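Local coordinates for carbohydrate-binding protein (Flavonifractor plautii, PDB 6N1B), which probably removes the acetyl group from the N-acetylgalactosamine of blood group A antigen and is captured here with the blood group B trisaccharide, at residues P75-M78 / R79-I82; S45-A48 / D49-T53; I377-K380 / S381-R385; V98-E101 / G102-N105. All coordinates share one frame; numbering follows the deposited sequence.

Interaction 1: P75-M78 / R79-I82; sequences PNVM and RISI. With FUC (alpha-L-fucopyranose), chain B.
One wall of the glycan pocket is built by the loop between strands 67-75 and 87-91, where Val-77 and Ile-80 come together across a reversal of the chain. Their side chains lie alongside, pointing the same way, and the touching branches are the two CG2 methyls, 3.6 Å apart. CG1 of Ile-80 is anti to the backbone N (chi1 -173°), which sets CG2 between N and the carbonyl carbon, on the side where Val-77 CG2 lies. The polar part of the turn is joined by water. One molecule donates both to Asn-76 OD1, at 2.9 Å, and to Ile-80 O, at 2.8 Å. Ser-81 is modelled in two positions; in the one described here a second water bridges Val-77 O and Ser-81 OG, at 2.9 Å from each. Because OG accepts from that water, its own proton can go to the ring oxygen O5 of fucose, 2.7 Å from Ser-81 OG. Arg-79, at the bend, runs outward in an extended chain and forms a salt bridge with Asp-384, while Asp-141 also binds the fucose. Water thus supplies donors to the carbonyls of Val-77 and Ile-80, and in this conformer the second one links the serine to the backbone behind it.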
loop_
_atom_site.group_PDB
_atom_site.type_symbol
_atom_site.label_atom_id
_atom_site.label_comp_id
_atom_site.label_asym_id
_atom_site.label_seq_id
_atom_site.Cartn_x
_atom_site.Cartn_y
_atom_site.Cartn_z
ATOM N N PRO A 75 -0.242 -1.057 11.447
ATOM C CA PRO A 75 -0.462 -2.210 12.248
ATOM C C PRO A 75 -1.783 -2.823 11.990
ATOM O O PRO A 75 -2.741 -2.163 11.554
ATOM C CB PRO A 75 -0.450 -1.637 13.728
ATOM C CG PRO A 75 0.398 -0.378 13.579
ATOM C CD PRO A 75 -0.043 0.160 12.257
ATOM N N ASN A 76 -1.965 -4.126 12.267
ATOM C CA ASN A 76 -3.299 -4.731 12.278
ATOM C C ASN A 76 -3.264 -6.036 13.033
ATOM O O ASN A 76 -2.244 -6.722 13.031
ATOM C CB ASN A 76 -3.868 -4.947 10.871
ATOM C CG ASN A 76 -5.389 -4.924 10.849
ATOM O OD1 ASN A 76 -6.021 -4.330 11.723
ATOM N ND2 ASN A 76 -5.964 -5.620 9.800
ATOM N N VAL A 77 -4.413 -6.382 13.642
ATOM C CA VAL A 77 -4.639 -7.696 14.269
ATOM C C VAL A 77 -6.026 -8.169 13.880
ATOM O O VAL A 77 -6.880 -7.340 13.522
ATOM C CB VAL A 77 -4.503 -7.580 15.833
ATOM C CG1 VAL A 77 -3.107 -7.105 16.216
ATOM C CG2 VAL A 77 -5.567 -6.740 16.438
ATOM N N MET A 78 -6.282 -9.445 14.028
ATOM C CA MET A 78 -7.630 -9.961 13.896
ATOM C C MET A 78 -8.528 -9.468 15.006
ATOM O O MET A 78 -8.124 -9.166 16.125
ATOM C CB MET A 78 -7.631 -11.474 13.916
ATOM C CG MET A 78 -6.868 -12.139 12.729
ATOM S SD MET A 78 -7.408 -11.665 11.092
ATOM C CE MET A 78 -8.960 -12.490 11.007
ATOM N N ARG A 79 -9.828 -9.322 14.604
ATOM C CA ARG A 79 -10.934 -9.058 15.494
ATOM C C ARG A 79 -11.201 -7.597 15.839
ATOM O O ARG A 79 -12.289 -7.239 16.282
ATOM C CB ARG A 79 -10.933 -9.878 16.739
ATOM C CG ARG A 79 -10.749 -11.408 16.568
ATOM C CD ARG A 79 -11.199 -12.128 17.784
ATOM N NE ARG A 79 -10.851 -13.538 17.679
ATOM C CZ ARG A 79 -11.167 -14.427 18.628
ATOM N NH1 ARG A 79 -11.844 -14.040 19.715
ATOM N NH2 ARG A 79 -10.756 -15.697 18.460
ATOM N N ILE A 80 -10.173 -6.781 15.761
ATOM C CA ILE A 80 -10.247 -5.362 16.117
ATOM C C ILE A 80 -9.403 -4.553 15.200
ATOM O O ILE A 80 -8.249 -4.898 15.000
ATOM C CB ILE A 80 -9.967 -5.119 17.605
ATOM C CG1 ILE A 80 -10.191 -3.676 18.047
ATOM C CG2 ILE A 80 -8.592 -5.614 18.015
ATOM C CD1 ILE A 80 -10.340 -3.499 19.550
ATOM N N SER A 81 -10.047 -3.524 14.583
ATOM C CA SER A 81 -9.360 -2.693 13.595
ATOM C C SER A 81 -8.850 -1.368 14.134
ATOM O O SER A 81 -8.333 -0.526 13.401
ATOM C CB SER A 81 -10.285 -2.488 12.376
ATOM O OG SER A 81 -10.485 -3.745 11.737
ATOM N N ILE A 82 -8.973 -1.168 15.456
ATOM C CA ILE A 82 -8.685 0.078 16.059
ATOM C C ILE A 82 -7.259 0.524 16.068
ATOM O O ILE A 82 -6.935 1.678 16.254
ATOM C CB ILE A 82 -9.329 0.213 17.493
ATOM C CG1 ILE A 82 -9.868 1.656 17.760
ATOM C CG2 ILE A 82 -8.368 -0.392 18.496
ATOM C CD1 ILE A 82 -10.624 1.892 19.028
HETATM C C1 FUC B . -12.988 -4.687 9.371
HETATM C C2 FUC B . -13.859 -3.441 9.603
HETATM C C3 FUC B . -15.026 -3.786 10.553
HETATM C C4 FUC B . -14.466 -4.256 11.881
HETATM C C5 FUC B . -13.610 -5.490 11.639
HETATM C C6 FUC B . -12.873 -6.068 12.884
HETATM O O2 FUC B . -14.435 -3.017 8.329
HETATM O O3 FUC B . -15.810 -2.591 10.818
HETATM O O4 FUC B . -13.701 -3.209 12.462
HETATM O O5 FUC B . -12.571 -5.151 10.668
HETATM O O HOH W 1 -6.137 -3.214 14.407
HETATM O O HOH W 2 -9.005 -6.288 11.923
#

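Interaction 2: S45-A48 / D49-T53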
loop_
_atom_site.group_PDB
_atom_site.type_symbol
_atom_site.label_atom_id
_atom_site.label_comp_id
_atom_site.label_asym_id
_atom_site.label_seq_id
_atom_site.Cartn_x
_atom_site.Cartn_y
_atom_site.Cartn_z
ATOM N N SER A 45 -2.838 -7.705 25.175
ATOM C CA SER A 45 -2.499 -9.004 25.686
ATOM C C SER A 45 -2.971 -10.189 24.915
ATOM O O SER A 45 -2.371 -11.292 24.946
ATOM C CB SER A 45 -2.896 -9.139 27.111
ATOM O OG SER A 45 -4.315 -9.170 27.316
ATOM N N ALA A 46 -4.027 -9.975 24.164
ATOM C CA ALA A 46 -4.629 -11.053 23.351
ATOM C C ALA A 46 -4.055 -11.203 21.938
ATOM O O ALA A 46 -4.512 -12.055 21.128
ATOM C CB ALA A 46 -6.126 -10.905 23.256
ATOM N N HIS A 47 -3.002 -10.392 21.645
ATOM C CA HIS A 47 -2.364 -10.389 20.320
ATOM C C HIS A 47 -0.896 -10.230 20.353
ATOM O O HIS A 47 -0.351 -9.441 21.161
ATOM C CB HIS A 47 -2.937 -9.227 19.446
ATOM C CG HIS A 47 -4.392 -9.350 19.185
ATOM N ND1 HIS A 47 -4.859 -10.270 18.277
ATOM C CD2 HIS A 47 -5.462 -8.698 19.679
ATOM C CE1 HIS A 47 -6.218 -10.175 18.249
ATOM N NE2 HIS A 47 -6.603 -9.237 19.103
ATOM N N ALA A 48 -0.220 -11.022 19.523
ATOM C CA ALA A 48 1.259 -10.845 19.414
ATOM C C ALA A 48 1.588 -9.451 18.894
ATOM O O ALA A 48 0.809 -8.824 18.099
ATOM C CB ALA A 48 1.826 -11.865 18.453
ATOM N N ASP A 49 2.687 -8.906 19.352
ATOM C CA ASP A 49 3.152 -7.576 19.011
ATOM C C ASP A 49 3.527 -7.486 17.528
ATOM O O ASP A 49 3.891 -8.430 16.896
ATOM C CB ASP A 49 4.404 -7.273 19.858
ATOM C CG ASP A 49 4.135 -6.948 21.313
ATOM O OD1 ASP A 49 2.997 -6.694 21.722
ATOM O OD2 ASP A 49 5.128 -6.949 22.062
ATOM N N ASP A 50 3.604 -6.214 17.055
ATOM C CA ASP A 50 4.288 -5.891 15.834
ATOM C C ASP A 50 3.676 -6.551 14.559
ATOM O O ASP A 50 4.360 -6.776 13.570
ATOM C CB ASP A 50 5.775 -6.077 15.882
ATOM C CG ASP A 50 6.430 -5.245 16.952
ATOM O OD1 ASP A 50 5.956 -4.147 17.224
ATOM O OD2 ASP A 50 7.349 -5.732 17.630
ATOM N N GLN A 51 2.359 -6.829 14.635
ATOM C CA GLN A 51 1.627 -7.266 13.460
ATOM C C GLN A 51 1.280 -6.027 12.573
ATOM O O GLN A 51 0.800 -5.033 13.115
ATOM C CB GLN A 51 0.390 -8.073 13.829
ATOM C CG GLN A 51 0.702 -9.358 14.601
ATOM C CD GLN A 51 -0.540 -10.112 14.894
ATOM O OE1 GLN A 51 -1.201 -10.539 13.929
ATOM N NE2 GLN A 51 -0.906 -10.262 16.161
ATOM N N VAL A 52 1.503 -6.215 11.264
ATOM C CA VAL A 52 1.516 -5.089 10.368
ATOM C C VAL A 52 1.064 -5.576 8.979
ATOM O O VAL A 52 1.220 -6.746 8.617
ATOM C CB VAL A 52 2.894 -4.419 10.246
ATOM C CG1 VAL A 52 3.268 -3.650 11.534
ATOM C CG2 VAL A 52 3.988 -5.435 9.911
ATOM N N THR A 53 0.496 -4.588 8.196
ATOM C CA THR A 53 0.057 -4.873 6.825
ATOM C C THR A 53 0.138 -3.657 5.965
ATOM O O THR A 53 0.336 -2.532 6.438
ATOM C CB THR A 53 -1.409 -5.490 6.906
ATOM O OG1 THR A 53 -1.689 -6.127 5.676
ATOM C CG2 THR A 53 -2.411 -4.413 7.190
HETATM O O HOH W 3 0.291 -6.705 21.752
#
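Gln-51 folds back over the loop that precedes it and donates to the carbonyl of Ala-48, an example of a side chain closing a loop just before a strand begins. The bond from Gln-51 NE2 to Ala-48 O measures 3.0 Å and is nearly straight at 168°. The oxygen lies almost in the amide plane of the glutamine, although the donor itself is tilted out of the carbonyl plane. This reach depends on an extended chain: beyond a CG set beside the backbone N, chi2 is -178°. The amide nitrogen also packs on the segment 45-48, with Gln-51 NE2 3.9 Å from Ala-48 CB and 4.0 Å from His-47 CB. The buried polar atoms have further partners. Ala-48 O is also bonded to the hydroxyl of Tyr-42, the side chains of His-47 and Gln-51 share a partner in Asp-383, and OE1 of Gln-51 meets the backbone N of Trp-387, which leaves the amide fixed in its rotation from both ends.

The outer side is looser. Asp-49 is exposed, and its carboxylate meets the segment 45-48 through a water lying 2.7 Å from Asp-49 OD1 and 2.9 Å from His-47 O; with more acceptors around it than protons, that water need not serve both at once. Asp-50 turns away to Ala-40. Past Gln-51 the chain enters strand 52-60, whose first residues bond to both neighbours through their backbones: Thr-53 to Thr-74 of strand 67-75, Val-52 to Trp-387 of strand 385-395.

Interaction 3: I377-K380 / S381-R385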
loop_
_atom_site.group_PDB
_atom_site.type_symbol
_atom_site.label_atom_id
_atom_site.label_comp_id
_atom_site.label_asym_id
_atom_site.label_seq_id
_atom_site.Cartn_x
_atom_site.Cartn_y
_atom_site.Cartn_z
ATOM N N ILE A 377 8.109 -16.899 18.468
ATOM C CA ILE A 377 6.998 -16.063 18.808
ATOM C C ILE A 377 5.839 -16.943 19.188
ATOM O O ILE A 377 5.399 -17.797 18.410
ATOM C CB ILE A 377 6.649 -15.117 17.606
ATOM C CG1 ILE A 377 7.763 -14.025 17.000
ATOM C CG2 ILE A 377 5.297 -14.336 17.954
ATOM C CD1 ILE A 377 8.378 -13.355 18.039
ATOM N N GLN A 378 5.274 -16.632 20.346
ATOM C CA GLN A 378 4.020 -17.223 20.713
ATOM C C GLN A 378 2.815 -16.391 20.220
ATOM O O GLN A 378 2.574 -15.329 20.749
ATOM C CB GLN A 378 3.960 -17.264 22.272
ATOM C CG GLN A 378 2.755 -17.748 22.966
ATOM C CD GLN A 378 2.522 -19.151 22.628
ATOM O OE1 GLN A 378 1.762 -19.492 21.697
ATOM N NE2 GLN A 378 3.313 -20.012 23.215
ATOM N N ALA A 379 2.109 -16.892 19.217
ATOM C CA ALA A 379 0.840 -16.258 18.861
ATOM C C ALA A 379 -0.107 -16.375 20.008
ATOM O O ALA A 379 -0.075 -17.356 20.740
ATOM C CB ALA A 379 0.308 -16.721 17.578
ATOM N N LYS A 380 -1.023 -15.392 20.173
ATOM C CA LYS A 380 -1.872 -15.298 21.325
ATOM C C LYS A 380 -3.278 -15.787 21.059
ATOM O O LYS A 380 -3.634 -16.290 19.957
ATOM C CB LYS A 380 -1.795 -13.879 21.931
ATOM C CG LYS A 380 -0.383 -13.233 22.166
ATOM C CD LYS A 380 0.476 -13.976 23.028
ATOM C CE LYS A 380 1.831 -13.186 23.446
ATOM N NZ LYS A 380 2.854 -14.095 23.190
ATOM N N SER A 381 -4.103 -15.633 22.083
ATOM C CA SER A 381 -5.377 -16.298 22.087
ATOM C C SER A 381 -6.372 -15.787 20.984
ATOM O O SER A 381 -7.123 -16.620 20.497
ATOM C CB SER A 381 -6.044 -16.093 23.453
ATOM O OG SER A 381 -6.117 -14.698 23.722
ATOM N N GLU A 382 -6.311 -14.525 20.632
ATOM C CA GLU A 382 -7.201 -13.952 19.671
ATOM C C GLU A 382 -6.465 -13.731 18.360
ATOM O O GLU A 382 -7.089 -13.108 17.466
ATOM C CB GLU A 382 -7.919 -12.712 20.220
ATOM C CG GLU A 382 -8.743 -13.075 21.420
ATOM C CD GLU A 382 -9.592 -11.948 21.975
ATOM O OE1 GLU A 382 -9.890 -10.980 21.270
ATOM O OE2 GLU A 382 -10.113 -12.217 23.085
ATOM N N ASP A 383 -5.261 -14.264 18.193
ATOM C CA ASP A 383 -4.591 -14.238 16.898
ATOM C C ASP A 383 -5.123 -15.367 16.021
ATOM O O ASP A 383 -4.476 -16.404 15.874
ATOM C CB ASP A 383 -3.109 -14.332 17.102
ATOM C CG ASP A 383 -2.439 -13.080 17.610
ATOM O OD1 ASP A 383 -2.985 -11.960 17.366
ATOM O OD2 ASP A 383 -1.434 -13.248 18.383
ATOM N N ASP A 384 -6.287 -15.171 15.432
ATOM C CA ASP A 384 -6.823 -16.139 14.531
ATOM C C ASP A 384 -5.938 -16.387 13.311
ATOM O O ASP A 384 -5.838 -17.475 12.706
ATOM C CB ASP A 384 -8.253 -15.799 14.047
ATOM C CG ASP A 384 -9.197 -15.517 15.156
ATOM O OD1 ASP A 384 -9.311 -16.318 16.098
ATOM O OD2 ASP A 384 -9.756 -14.436 15.222
ATOM N N ARG A 385 -5.248 -15.261 12.924
ATOM C CA ARG A 385 -4.228 -15.217 11.895
ATOM C C ARG A 385 -3.168 -14.201 12.412
ATOM O O ARG A 385 -3.430 -13.535 13.412
ATOM C CB ARG A 385 -4.895 -14.653 10.569
ATOM C CG ARG A 385 -6.033 -15.496 10.072
ATOM C CD ARG A 385 -6.617 -14.987 8.771
ATOM N NE ARG A 385 -7.701 -15.885 8.380
ATOM C CZ ARG A 385 -8.818 -15.519 7.801
ATOM N NH1 ARG A 385 -9.103 -14.276 7.492
ATOM N NH2 ARG A 385 -9.726 -16.484 7.647
#
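Asp-383 and Lys-380 lie side by side, and the aspartate carboxylate turns back to take the backbone N-H of the lysine. Asp-383 OD2 receives Lys-380 N at 2.8 Å in a nearly straight bond (169°), on its anti side and 30° out of the carboxylate plane. With CG beside its own backbone N (chi1 -75°), the group is brought back over the start of the turn, where OD2 of Asp-383 also rests 3.6 Å from Lys-380 CB. The same oxygen is bonded to Ala-48 N, and OD1 is held by His-47 ND1 and Gln-51 NE2; four nitrogens therefore surround the buried carboxylate and would be expected to favour its charged form. Residues 380 to 383 make a type I beta turn, closed by Asp-383 N to Lys-380 O at 3.1 Å; Asp-383 is then the centre of an inverse gamma turn, in which Asp-384 N meets Glu-382 O only weakly. The lysine ammonium is not the aspartate's partner: Lys-380 NZ stays 6.5 Å from Asp-383 OD2. Bent at chi2 and chi4, the lysine chain instead curls back toward strand 375-378, where Lys-380 NZ donates to Gln-378 O over 2.7 Å. Asp-383 O, in turn, is bonded to the hydroxyl of Thr-363.

Interaction 4: V98-E101 / G102-N105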
loop_
_atom_site.group_PDB
_atom_site.type_symbol
_atom_site.label_atom_id
_atom_site.label_comp_id
_atom_site.label_asym_id
_atom_site.label_seq_id
_atom_site.Cartn_x
_atom_site.Cartn_y
_atom_site.Cartn_z
ATOM N N VAL A 98 13.649 1.982 10.744
ATOM C CA VAL A 98 13.698 2.675 12.017
ATOM C C VAL A 98 12.657 3.793 12.080
ATOM O O VAL A 98 12.259 4.329 11.026
ATOM C CB VAL A 98 15.112 3.288 12.244
ATOM C CG1 VAL A 98 16.153 2.215 12.332
ATOM C CG2 VAL A 98 15.492 4.341 11.221
ATOM N N GLU A 99 12.260 4.168 13.253
ATOM C CA GLU A 99 11.420 5.342 13.435
ATOM C C GLU A 99 12.338 6.544 13.504
ATOM O O GLU A 99 13.176 6.582 14.406
ATOM C CB GLU A 99 10.548 5.161 14.703
ATOM C CG GLU A 99 9.603 4.039 14.642
ATOM C CD GLU A 99 8.838 3.788 15.874
ATOM O OE1 GLU A 99 9.406 3.196 16.810
ATOM O OE2 GLU A 99 7.623 3.863 15.819
ATOM N N PRO A 100 12.184 7.535 12.616
ATOM C CA PRO A 100 13.068 8.696 12.705
ATOM C C PRO A 100 13.066 9.336 14.103
ATOM O O PRO A 100 12.066 9.362 14.800
ATOM C CB PRO A 100 12.486 9.697 11.677
ATOM C CG PRO A 100 11.627 8.827 10.714
ATOM C CD PRO A 100 11.183 7.607 11.501
ATOM N N GLU A 101 14.181 9.928 14.482
ATOM C CA GLU A 101 14.301 10.538 15.813
ATOM C C GLU A 101 13.300 11.658 15.919
ATOM O O GLU A 101 13.160 12.552 15.026
ATOM C CB GLU A 101 15.657 11.115 15.957
ATOM C CG GLU A 101 15.785 11.790 17.312
ATOM C CD GLU A 101 17.220 11.914 17.766
ATOM O OE1 GLU A 101 18.068 12.445 17.002
ATOM O OE2 GLU A 101 17.454 11.466 18.921
ATOM N N GLY A 102 12.538 11.602 16.963
ATOM C CA GLY A 102 11.472 12.537 17.245
ATOM C C GLY A 102 10.101 12.142 16.762
ATOM O O GLY A 102 9.119 12.779 17.185
ATOM N N LEU A 103 9.995 11.134 15.883
ATOM C CA LEU A 103 8.661 10.747 15.366
ATOM C C LEU A 103 7.926 9.890 16.381
ATOM O O LEU A 103 8.521 9.026 16.991
ATOM C CB LEU A 103 8.872 9.964 14.113
ATOM C CG LEU A 103 7.511 9.532 13.479
ATOM C CD1 LEU A 103 7.321 9.932 12.090
ATOM C CD2 LEU A 103 7.337 8.151 13.660
ATOM N N SER A 104 6.637 10.179 16.561
ATOM C CA SER A 104 5.718 9.400 17.365
ATOM C C SER A 104 4.673 8.724 16.538
ATOM O O SER A 104 3.770 9.383 15.944
ATOM C CB SER A 104 4.977 10.385 18.356
ATOM O OG SER A 104 4.032 9.687 19.137
ATOM N N ASN A 105 4.762 7.390 16.414
ATOM C CA ASN A 105 3.756 6.604 15.684
ATOM C C ASN A 105 2.581 6.263 16.649
ATOM O O ASN A 105 2.804 6.081 17.859
ATOM C CB ASN A 105 4.394 5.341 15.132
ATOM C CG ASN A 105 5.039 5.599 13.814
ATOM O OD1 ASN A 105 4.490 6.310 12.937
ATOM N ND2 ASN A 105 6.210 4.945 13.557
HETATM O O HOH W 4 6.914 5.938 17.769
HETATM O O HOH W 5 11.051 7.889 16.954
#
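Glu-99 and Asn-105 reach toward each other across the mouth of a surface loop, their chains crossing at a slant while the carboxylate and the amide come out nearly coplanar, 22° apart. Glu-99 is extended beyond CG (chi2 176°), which carries its carboxylate across to Asn-105. ND2 of Asn-105 donates to OE2 of Glu-99 at 2.9 Å, with an angle of 161° at the hydrogen, and OE2 accepts on its anti lone pair. A water also bridges the pair, giving a proton to Glu-99 OE2 and taking one from Asn-105 N, each over 2.9 Å. Deeper in the loop, Pro-100 and Leu-103 stand at the two ends of a type II beta turn. Leu-103 N bonds to Pro-100 O at 2.9 Å, Gly-102 occupies the third position with its positive phi, and CD of Pro-100 meets Leu-103 CB at 4.2 Å. A second water spans the carbonyls of Pro-100 and Leu-103. The loop follows strand 87-91 and leads toward strand 116-126. Asn-105 OD1 takes the backbone N of Ile-88 and Leu-103 packs on Ile-88, tying the loop to strand 87-91; Leu-103 also touches Trp-161, in another loop. Pro-100 meets Trp-70 of strand 67-75.

Interactions 1, 2 and 3 form one cluster round the ends of strands 52-60, 67-75 and 385-395, whereas interaction 4 lies apart, its nearest atoms about 7 Å from interaction 1. Interaction 2 is the most buried, 1 and 3 are partly buried, and 4 is a surface contact. Interaction 2 joins the others: the backbones of Asn-76 and Gln-51 are bonded, His-47 packs on Val-77, and Asp-383 belongs to the polar network of both 2 and 3. Chemistry follows place. Direct side-chain bonds to backbone dominate in 2 and 3, water bridges and a sugar in 1, and a carboxylate-amide pair with waters in 4. In sequence, interaction 1 comes before strand 87-91 and interaction 4 after it.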